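Local coordinates for protein potential RNA-dependent RNA polymerase (Human picobirnavirus, PDB 5I62) that copies RNA from an RNA template with ribonucleoside triphosphates, and probably serves both transcription and genome replication of a small double-stranded RNA virus, at residues 333-338 / 375-380; 368-373 / 384-389; 388-391 / 396-399. All blocks are in the same frame, centred on the assembly; numbering follows the deposited sequence.

Contact 1. Residues 333-338 / 375-380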
loop_
_atom_site.group_PDB
_atom_site.type_symbol
_atom_site.label_atom_id
_atom_site.label_comp_id
_atom_site.label_asym_id
_atom_site.label_seq_id
_atom_site.Cartn_x
_atom_site.Cartn_y
_atom_site.Cartn_z
ATOM N N LEU A 333 -6.429 -8.407 -8.321
ATOM C CA LEU A 333 -7.078 -9.337 -9.236
ATOM C C LEU A 333 -8.524 -9.592 -8.816
ATOM O O LEU A 333 -9.443 -9.559 -9.645
ATOM C CB LEU A 333 -6.296 -10.647 -9.274
ATOM C CG LEU A 333 -4.929 -10.682 -9.954
ATOM C CD1 LEU A 333 -4.336 -12.072 -9.746
ATOM C CD2 LEU A 333 -5.063 -10.364 -11.436
ATOM N N VAL A 334 -8.742 -9.851 -7.524
ATOM C CA VAL A 334 -10.086 -10.149 -7.047
ATOM C C VAL A 334 -10.959 -8.899 -7.063
ATOM O O VAL A 334 -12.156 -8.965 -7.377
ATOM C CB VAL A 334 -10.040 -10.797 -5.651
ATOM C CG1 VAL A 334 -11.475 -10.931 -5.065
ATOM C CG2 VAL A 334 -9.368 -12.162 -5.722
ATOM N N HIS A 335 -10.384 -7.746 -6.726
ATOM C CA HIS A 335 -11.128 -6.486 -6.800
ATOM C C HIS A 335 -11.662 -6.246 -8.215
ATOM O O HIS A 335 -12.800 -5.783 -8.395
ATOM C CB HIS A 335 -10.214 -5.346 -6.342
ATOM C CG HIS A 335 -10.917 -4.068 -6.014
ATOM N ND1 HIS A 335 -10.359 -3.114 -5.195
ATOM C CD2 HIS A 335 -12.108 -3.566 -6.419
ATOM C CE1 HIS A 335 -11.186 -2.089 -5.085
ATOM N NE2 HIS A 335 -12.254 -2.337 -5.821
ATOM N N ARG A 336 -10.869 -6.592 -9.234
ATOM C CA ARG A 336 -11.331 -6.416 -10.604
ATOM C C ARG A 336 -12.531 -7.322 -10.893
ATOM O O ARG A 336 -13.485 -6.894 -11.548
ATOM C CB ARG A 336 -10.196 -6.665 -11.593
ATOM C CG ARG A 336 -10.599 -6.432 -13.071
ATOM C CD ARG A 336 -11.095 -5.001 -13.312
ATOM N NE ARG A 336 -10.913 -4.587 -14.706
ATOM C CZ ARG A 336 -10.977 -3.328 -15.127
ATOM N NH1 ARG A 336 -11.236 -2.350 -14.267
ATOM N NH2 ARG A 336 -10.764 -3.048 -16.404
ATOM N N VAL A 337 -12.520 -8.557 -10.370
ATOM C CA VAL A 337 -13.697 -9.430 -10.470
ATOM C C VAL A 337 -14.918 -8.782 -9.822
ATOM O O VAL A 337 -16.033 -8.836 -10.362
ATOM C CB VAL A 337 -13.402 -10.809 -9.854
ATOM C CG1 VAL A 337 -14.655 -11.694 -9.905
ATOM C CG2 VAL A 337 -12.238 -11.480 -10.593
ATOM N N LEU A 338 -14.734 -8.195 -8.635
ATOM C CA LEU A 338 -15.832 -7.514 -7.953
ATOM C C LEU A 338 -16.455 -6.435 -8.840
ATOM O O LEU A 338 -17.683 -6.279 -8.889
ATOM C CB LEU A 338 -15.329 -6.901 -6.639
ATOM C CG LEU A 338 -15.008 -7.813 -5.455
ATOM C CD1 LEU A 338 -14.391 -6.983 -4.319
ATOM C CD2 LEU A 338 -16.270 -8.533 -4.974
ATOM N N GLN A 375 -23.735 -3.235 -2.132
ATOM C CA GLN A 375 -24.461 -4.492 -1.966
ATOM C C GLN A 375 -23.784 -5.627 -2.723
ATOM O O GLN A 375 -23.697 -6.757 -2.217
ATOM C CB GLN A 375 -25.911 -4.339 -2.447
ATOM C CG GLN A 375 -26.865 -3.728 -1.427
ATOM C CD GLN A 375 -28.213 -3.355 -2.036
ATOM O OE1 GLN A 375 -28.712 -4.034 -2.949
ATOM N NE2 GLN A 375 -28.816 -2.276 -1.525
ATOM N N SER A 376 -23.325 -5.354 -3.948
ATOM C CA SER A 376 -22.729 -6.408 -4.761
ATOM C C SER A 376 -21.401 -6.878 -4.182
ATOM O O SER A 376 -21.079 -8.069 -4.251
ATOM C CB SER A 376 -22.536 -5.925 -6.200
ATOM O OG SER A 376 -22.036 -6.963 -7.030
ATOM N N TYR A 377 -20.609 -5.951 -3.633
ATOM C CA TYR A 377 -19.321 -6.313 -3.041
ATOM C C TYR A 377 -19.500 -6.989 -1.681
ATOM O O TYR A 377 -18.867 -8.012 -1.395
ATOM C CB TYR A 377 -18.453 -5.071 -2.854
ATOM C CG TYR A 377 -17.877 -4.378 -4.068
ATOM C CD1 TYR A 377 -18.275 -4.690 -5.367
ATOM C CD2 TYR A 377 -16.932 -3.380 -3.897
ATOM C CE1 TYR A 377 -17.742 -4.013 -6.460
ATOM C CE2 TYR A 377 -16.384 -2.713 -4.968
ATOM C CZ TYR A 377 -16.789 -3.030 -6.249
ATOM O OH TYR A 377 -16.219 -2.341 -7.299
ATOM N N SER A 378 -20.331 -6.397 -0.812
ATOM C CA SER A 378 -20.361 -6.771 0.602
ATOM C C SER A 378 -20.873 -8.190 0.818
ATOM O O SER A 378 -20.515 -8.833 1.813
ATOM C CB SER A 378 -21.215 -5.786 1.389
ATOM O OG SER A 378 -20.609 -4.507 1.393
ATOM N N ARG A 379 -21.708 -8.694 -0.085
ATOM C CA ARG A 379 -22.246 -10.042 0.063
ATOM C C ARG A 379 -21.156 -11.107 0.088
ATOM O O ARG A 379 -21.415 -12.237 0.504
ATOM C CB ARG A 379 -23.232 -10.337 -1.066
ATOM C CG ARG A 379 -22.580 -10.312 -2.420
ATOM C CD ARG A 379 -23.601 -10.517 -3.526
ATOM N NE ARG A 379 -23.171 -9.952 -4.801
ATOM C CZ ARG A 379 -23.829 -10.131 -5.947
ATOM N NH1 ARG A 379 -24.930 -10.875 -5.953
ATOM N NH2 ARG A 379 -23.396 -9.566 -7.080
ATOM N N HIS A 380 -19.951 -10.783 -0.354
ATOM C CA HIS A 380 -18.842 -11.725 -0.285
ATOM C C HIS A 380 -18.110 -11.663 1.054
ATOM O O HIS A 380 -16.990 -12.168 1.159
ATOM C CB HIS A 380 -17.884 -11.465 -1.441
ATOM C CG HIS A 380 -18.553 -11.530 -2.775
ATOM N ND1 HIS A 380 -19.120 -12.686 -3.259
ATOM C CD2 HIS A 380 -18.803 -10.570 -3.700
ATOM C CE1 HIS A 380 -19.660 -12.448 -4.442
ATOM N NE2 HIS A 380 -19.481 -11.171 -4.733
HETATM O O HOH W 1 -14.257 -0.645 -6.828
HETATM O O HOH W 2 -19.410 -7.340 -6.915
#
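Ser376 OG is held from two directions: it donates to water 2 at 2.7 Å and accepts from Arg379 NH2 at 2.9 Å. The water in turn donates to Leu338 O (2.8 Å), so that helix 370-378 is tied to the backbone of helix 327-345. By sequence and family both helices fit the palm, the longer one following a glycine-rich loop that matches motif B. Arginine suits position 379 because its guanidinium grips Ser376 side-on, NE taking the carbonyl O nearly in the guanidinium plane while NH2 takes the hydroxyl and also reaches Ser345.

A second water bridge joins the aromatic pair. Water 1 lies in plane at the edges of both rings and connects His335 NE2 with Tyr377 OH, the latter at 2.6 Å. ND1 of His335 binds the carbonyl of Gly358, the glycine of the GDD sequence of motif C, which fixes the imidazole at its other nitrogen.

With CG anti to its carbonyl carbon (chi1 -70°), Tyr377 lays one ring face under Leu338 CB, a CH-pi contact 4.0 Å from CB to the centroid and 23° off the normal. His380 is anchored through ND1 to Val104 O and through NE2 to Glu341, and it stacks on Phe106. Leucine fits between the two rings, its CD2 methyl passing His380 CD2 at 3.5 Å.

Contact 2. Residues 368-373 / 384-389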
loop_
_atom_site.group_PDB
_atom_site.type_symbol
_atom_site.label_atom_id
_atom_site.label_comp_id
_atom_site.label_asym_id
_atom_site.label_seq_id
_atom_site.Cartn_x
_atom_site.Cartn_y
_atom_site.Cartn_z
ATOM N N ILE A 368 -24.984 2.609 -12.646
ATOM C CA ILE A 368 -24.292 2.328 -11.389
ATOM C C ILE A 368 -24.747 3.278 -10.285
ATOM O O ILE A 368 -24.999 4.463 -10.523
ATOM C CB ILE A 368 -22.767 2.419 -11.586
ATOM C CG1 ILE A 368 -22.020 2.042 -10.306
ATOM C CG2 ILE A 368 -22.342 3.833 -12.009
ATOM C CD1 ILE A 368 -20.516 1.995 -10.549
ATOM N N SER A 369 -24.848 2.750 -9.067
ATOM C CA SER A 369 -25.007 3.561 -7.872
ATOM C C SER A 369 -24.067 3.035 -6.787
ATOM O O SER A 369 -23.626 1.891 -6.832
ATOM C CB SER A 369 -26.464 3.572 -7.382
ATOM O OG SER A 369 -26.837 2.334 -6.806
ATOM N N ALA A 370 -23.738 3.895 -5.819
ATOM C CA ALA A 370 -22.830 3.472 -4.755
ATOM C C ALA A 370 -23.454 2.369 -3.911
ATOM O O ALA A 370 -22.771 1.439 -3.475
ATOM C CB ALA A 370 -22.443 4.660 -3.883
ATOM N N GLU A 371 -24.760 2.442 -3.672
ATOM C CA GLU A 371 -25.356 1.428 -2.815
ATOM C C GLU A 371 -25.504 0.098 -3.557
ATOM O O GLU A 371 -25.428 -0.972 -2.942
ATOM C CB GLU A 371 -26.685 1.932 -2.263
ATOM C CG GLU A 371 -27.717 2.120 -3.341
ATOM C CD GLU A 371 -27.614 3.475 -4.063
ATOM O OE1 GLU A 371 -26.679 4.272 -3.732
ATOM O OE2 GLU A 371 -28.427 3.754 -4.981
ATOM N N ASP A 372 -25.702 0.137 -4.883
ATOM C CA ASP A 372 -25.660 -1.111 -5.646
ATOM C C ASP A 372 -24.270 -1.745 -5.593
ATOM O O ASP A 372 -24.140 -2.964 -5.418
ATOM C CB ASP A 372 -26.048 -0.881 -7.100
ATOM C CG ASP A 372 -27.543 -0.675 -7.287
ATOM O OD1 ASP A 372 -28.308 -0.858 -6.315
ATOM O OD2 ASP A 372 -27.947 -0.351 -8.421
ATOM N N VAL A 373 -23.229 -0.947 -5.822
ATOM C CA VAL A 373 -21.869 -1.480 -5.749
ATOM C C VAL A 373 -21.621 -2.054 -4.365
ATOM O O VAL A 373 -21.108 -3.174 -4.214
ATOM C CB VAL A 373 -20.841 -0.384 -6.101
ATOM C CG1 VAL A 373 -19.420 -0.845 -5.767
ATOM C CG2 VAL A 373 -20.931 -0.007 -7.565
ATOM N N MET A 384 -17.950 -2.391 4.116
ATOM C CA MET A 384 -17.950 -1.079 3.490
ATOM C C MET A 384 -18.957 -0.210 4.241
ATOM O O MET A 384 -20.023 -0.678 4.633
ATOM C CB MET A 384 -18.322 -1.139 1.999
ATOM C CG MET A 384 -17.554 -2.165 1.155
ATOM S SD MET A 384 -18.175 -2.296 -0.542
ATOM C CE MET A 384 -17.545 -0.802 -1.300
ATOM N N ASN A 385 -18.600 1.042 4.443
ATOM C CA ASN A 385 -19.434 2.049 5.099
ATOM C C ASN A 385 -19.931 2.944 3.965
ATOM O O ASN A 385 -19.143 3.617 3.295
ATOM C CB ASN A 385 -18.586 2.757 6.169
ATOM C CG ASN A 385 -19.191 4.007 6.756
ATOM O OD1 ASN A 385 -20.327 4.378 6.494
ATOM N ND2 ASN A 385 -18.379 4.697 7.561
ATOM N N LEU A 386 -21.231 2.868 3.685
ATOM C CA LEU A 386 -21.794 3.630 2.576
ATOM C C LEU A 386 -21.369 5.094 2.633
ATOM O O LEU A 386 -21.184 5.743 1.594
ATOM C CB LEU A 386 -23.314 3.507 2.594
ATOM C CG LEU A 386 -24.018 4.199 1.423
ATOM C CD1 LEU A 386 -23.383 3.811 0.091
ATOM C CD2 LEU A 386 -25.499 3.890 1.419
ATOM N N GLU A 387 -21.164 5.613 3.847
ATOM C CA GLU A 387 -20.857 7.024 4.035
ATOM C C GLU A 387 -19.511 7.391 3.441
ATOM O O GLU A 387 -19.256 8.561 3.136
ATOM C CB GLU A 387 -20.874 7.359 5.524
ATOM C CG GLU A 387 -21.363 8.751 5.828
ATOM C CD GLU A 387 -22.878 8.862 5.785
ATOM O OE1 GLU A 387 -23.544 7.988 5.182
ATOM O OE2 GLU A 387 -23.411 9.835 6.360
ATOM N N LYS A 388 -18.633 6.423 3.286
ATOM C CA LYS A 388 -17.311 6.740 2.793
ATOM C C LYS A 388 -17.165 6.495 1.303
ATOM O O LYS A 388 -16.100 6.781 0.751
ATOM C CB LYS A 388 -16.284 5.932 3.569
ATOM C CG LYS A 388 -16.133 4.546 3.071
ATOM C CD LYS A 388 -15.499 3.767 4.105
ATOM C CE LYS A 388 -16.384 2.741 4.200
ATOM N NZ LYS A 388 -15.813 1.575 5.038
ATOM N N GLN A 389 -18.174 5.917 0.658
ATOM C CA GLN A 389 -18.165 5.878 -0.789
ATOM C C GLN A 389 -18.333 7.307 -1.289
ATOM O O GLN A 389 -18.894 8.161 -0.597
ATOM C CB GLN A 389 -19.281 4.974 -1.310
ATOM C CG GLN A 389 -19.454 3.655 -0.539
ATOM C CD GLN A 389 -18.180 2.830 -0.429
ATOM O OE1 GLN A 389 -17.560 2.481 -1.436
ATOM N NE2 GLN A 389 -17.807 2.476 0.802
#
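Ala370 CB points at the loop 384-389 and meets two side chains there, Leu386 and Gln389. The small methyl suits the first turn of helix 370-378, since it lets the loop come near: Ala370 CB is 4.1 Å from Gln389 CB and 4.2 Å from Leu386 CD1. Leu386 starts off alongside the helix, but its chi1 of -177° swings the forked end inward. One branch then reaches Ala370, while the other, CD2, lies 4.3 Å from Glu371 CB on the more solvent-facing side.

Gln389 touches with CB alone, because the chain bends at chi2 (-54°) and carries the amide back over its own loop. There NE2 donates to Asn385 O at 3.0 Å, with an N-H...O angle of 170°, and OE1 accepts from the backbone N of Asp261. Asn385 O is thus shared, as Lys388 N reaches it from the opposite face of the carbonyl plane. Asparagine also shapes the turn with its side chain, OD1 accepting from Glu387 N in an Asx turn.

On the helix side, Ser369 is the N-cap: its OG accepts from Asp372 N at 3.1 Å and makes a weak bond to Glu371 OE2. A capped helix whose loop returns to the edge strand 390-392, beside the motif A aspartate Asp261, is consistent with palm motif D of viral RNA-dependent RNA polymerases.

Contact 3. Residues 388-391 / 396-399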
loop_
_atom_site.group_PDB
_atom_site.type_symbol
_atom_site.label_atom_id
_atom_site.label_comp_id
_atom_site.label_asym_id
_atom_site.label_seq_id
_atom_site.Cartn_x
_atom_site.Cartn_y
_atom_site.Cartn_z
ATOM N N LYS A 388 -18.633 6.423 3.286
ATOM C CA LYS A 388 -17.311 6.740 2.793
ATOM C C LYS A 388 -17.165 6.495 1.303
ATOM O O LYS A 388 -16.100 6.781 0.751
ATOM C CB LYS A 388 -16.284 5.932 3.569
ATOM C CG LYS A 388 -16.133 4.546 3.071
ATOM C CD LYS A 388 -15.499 3.767 4.105
ATOM C CE LYS A 388 -16.384 2.741 4.200
ATOM N NZ LYS A 388 -15.813 1.575 5.038
ATOM N N GLN A 389 -18.174 5.917 0.658
ATOM C CA GLN A 389 -18.165 5.878 -0.789
ATOM C C GLN A 389 -18.333 7.307 -1.289
ATOM O O GLN A 389 -18.894 8.161 -0.597
ATOM C CB GLN A 389 -19.281 4.974 -1.310
ATOM C CG GLN A 389 -19.454 3.655 -0.539
ATOM C CD GLN A 389 -18.180 2.830 -0.429
ATOM O OE1 GLN A 389 -17.560 2.481 -1.436
ATOM N NE2 GLN A 389 -17.807 2.476 0.802
ATOM N N TYR A 390 -17.814 7.581 -2.477
ATOM C CA TYR A 390 -17.938 8.905 -3.066
ATOM C C TYR A 390 -18.441 8.777 -4.498
ATOM O O TYR A 390 -18.029 7.878 -5.233
ATOM C CB TYR A 390 -16.601 9.677 -3.037
ATOM C CG TYR A 390 -16.705 11.037 -3.701
ATOM C CD1 TYR A 390 -17.287 12.119 -3.036
ATOM C CD2 TYR A 390 -16.258 11.232 -5.001
ATOM C CE1 TYR A 390 -17.400 13.365 -3.648
ATOM C CE2 TYR A 390 -16.358 12.468 -5.619
ATOM C CZ TYR A 390 -16.926 13.532 -4.942
ATOM O OH TYR A 390 -17.022 14.759 -5.568
ATOM N N VAL A 391 -19.334 9.689 -4.879
ATOM C CA VAL A 391 -20.064 9.628 -6.138
ATOM C C VAL A 391 -20.084 11.018 -6.764
ATOM O O VAL A 391 -20.315 12.012 -6.072
ATOM C CB VAL A 391 -21.493 9.089 -5.894
ATOM C CG1 VAL A 391 -22.349 9.320 -7.054
ATOM C CG2 VAL A 391 -21.468 7.607 -5.579
ATOM N N CYS A 396 -13.593 12.708 -9.281
ATOM C CA CYS A 396 -13.400 11.479 -8.529
ATOM C C CYS A 396 -12.143 11.613 -7.685
ATOM O O CYS A 396 -11.324 12.508 -7.892
ATOM C CB CYS A 396 -13.307 10.255 -9.457
ATOM S SG CYS A 396 -11.889 10.304 -10.585
ATOM N N THR A 397 -12.019 10.725 -6.715
ATOM C CA THR A 397 -10.793 10.606 -5.943
ATOM C C THR A 397 -10.336 9.167 -6.044
ATOM O O THR A 397 -11.154 8.247 -5.969
ATOM C CB THR A 397 -10.992 11.015 -4.476
ATOM O OG1 THR A 397 -12.036 10.213 -3.909
ATOM C CG2 THR A 397 -11.391 12.481 -4.376
ATOM N N TYR A 398 -9.039 8.979 -6.243
ATOM C CA TYR A 398 -8.459 7.658 -6.414
ATOM C C TYR A 398 -7.013 7.768 -5.973
ATOM O O TYR A 398 -6.317 8.681 -6.417
ATOM C CB TYR A 398 -8.556 7.194 -7.877
ATOM C CG TYR A 398 -7.988 5.825 -8.152
ATOM C CD1 TYR A 398 -8.394 4.717 -7.414
ATOM C CD2 TYR A 398 -7.037 5.632 -9.152
ATOM C CE1 TYR A 398 -7.876 3.459 -7.671
ATOM C CE2 TYR A 398 -6.514 4.370 -9.416
ATOM C CZ TYR A 398 -6.938 3.288 -8.666
ATOM O OH TYR A 398 -6.429 2.028 -8.925
ATOM N N LEU A 399 -6.597 6.878 -5.067
ATOM C CA LEU A 399 -5.237 6.865 -4.505
ATOM C C LEU A 399 -4.894 8.205 -3.860
ATOM O O LEU A 399 -3.770 8.691 -3.966
ATOM C CB LEU A 399 -4.197 6.493 -5.566
ATOM C CG LEU A 399 -4.452 5.167 -6.291
ATOM C CD1 LEU A 399 -3.332 4.880 -7.298
ATOM C CD2 LEU A 399 -4.614 4.007 -5.302
#
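Tyr390 meets Cys396 and Thr397 by van der Waals contact alone, and the burial is modest, 95 Å² in all. The ring presents its edge to the neighbouring backbone, with CE2 4.3 Å from Cys396 CA near the ring plane. On the same flank, CD2 lies 4.5 Å from Thr397 OG1, which approaches obliquely. Chi1 of 178° extends the ring away from its own backbone N and across to the other strand, a span that a large flat side chain can bridge. Cys396 turns its small thiol the other way and packs it against Cys259, Val362, Ile244 and Phe248, and therefore offers Tyr390 its main chain. Thr397, branched at CB, suits an extended strand, and its chi1 of 57° sets OG1 beside the tyrosine. Val391, next along the strand from Tyr390, points its CB away from 396-399, and its branched side chain packs on Val256 and Val258.

Backbone pairing runs to other partners. Tyr390 bonds to Cys259 in the four-stranded palm sheet, and its side chain also touches that cysteine, whereas Cys396 bonds to His403 in the small three-stranded sheet. The two strands, separated by a short turn, thus belong to different sheets, consistent with the passage from motif D to the motif E hairpin of viral RNA-dependent RNA polymerases.

Among polar bonds, a tyrosine offers what phenylalanine lacks: Tyr390 OH reaches Asp395 OD1 just ahead of the second segment, which fixes the phenol end.

In the fold
The three contacts follow the chain through the later part of the palm. Contacts 1 and 2 both use helix 370-378, their centres about 12 Å apart, and their segments alternate along the sequence; they touch where Met384 SD lies 3.6 Å from Tyr377 CB. Contact 3 begins on the residues where contact 2 ends, Lys388 and Gln389, with centres about 10 Å apart, and meets it where Ala370 CB packs on Val391 CG2 at 3.5 Å. Contacts 1 and 3, about 17 Å apart between centres, do not touch. Together they join the helix that follows the probable motif B loop, the helix and loop consistent with motif D, and the hairpin that fits motif E around the sheet that probably carries motifs A and C.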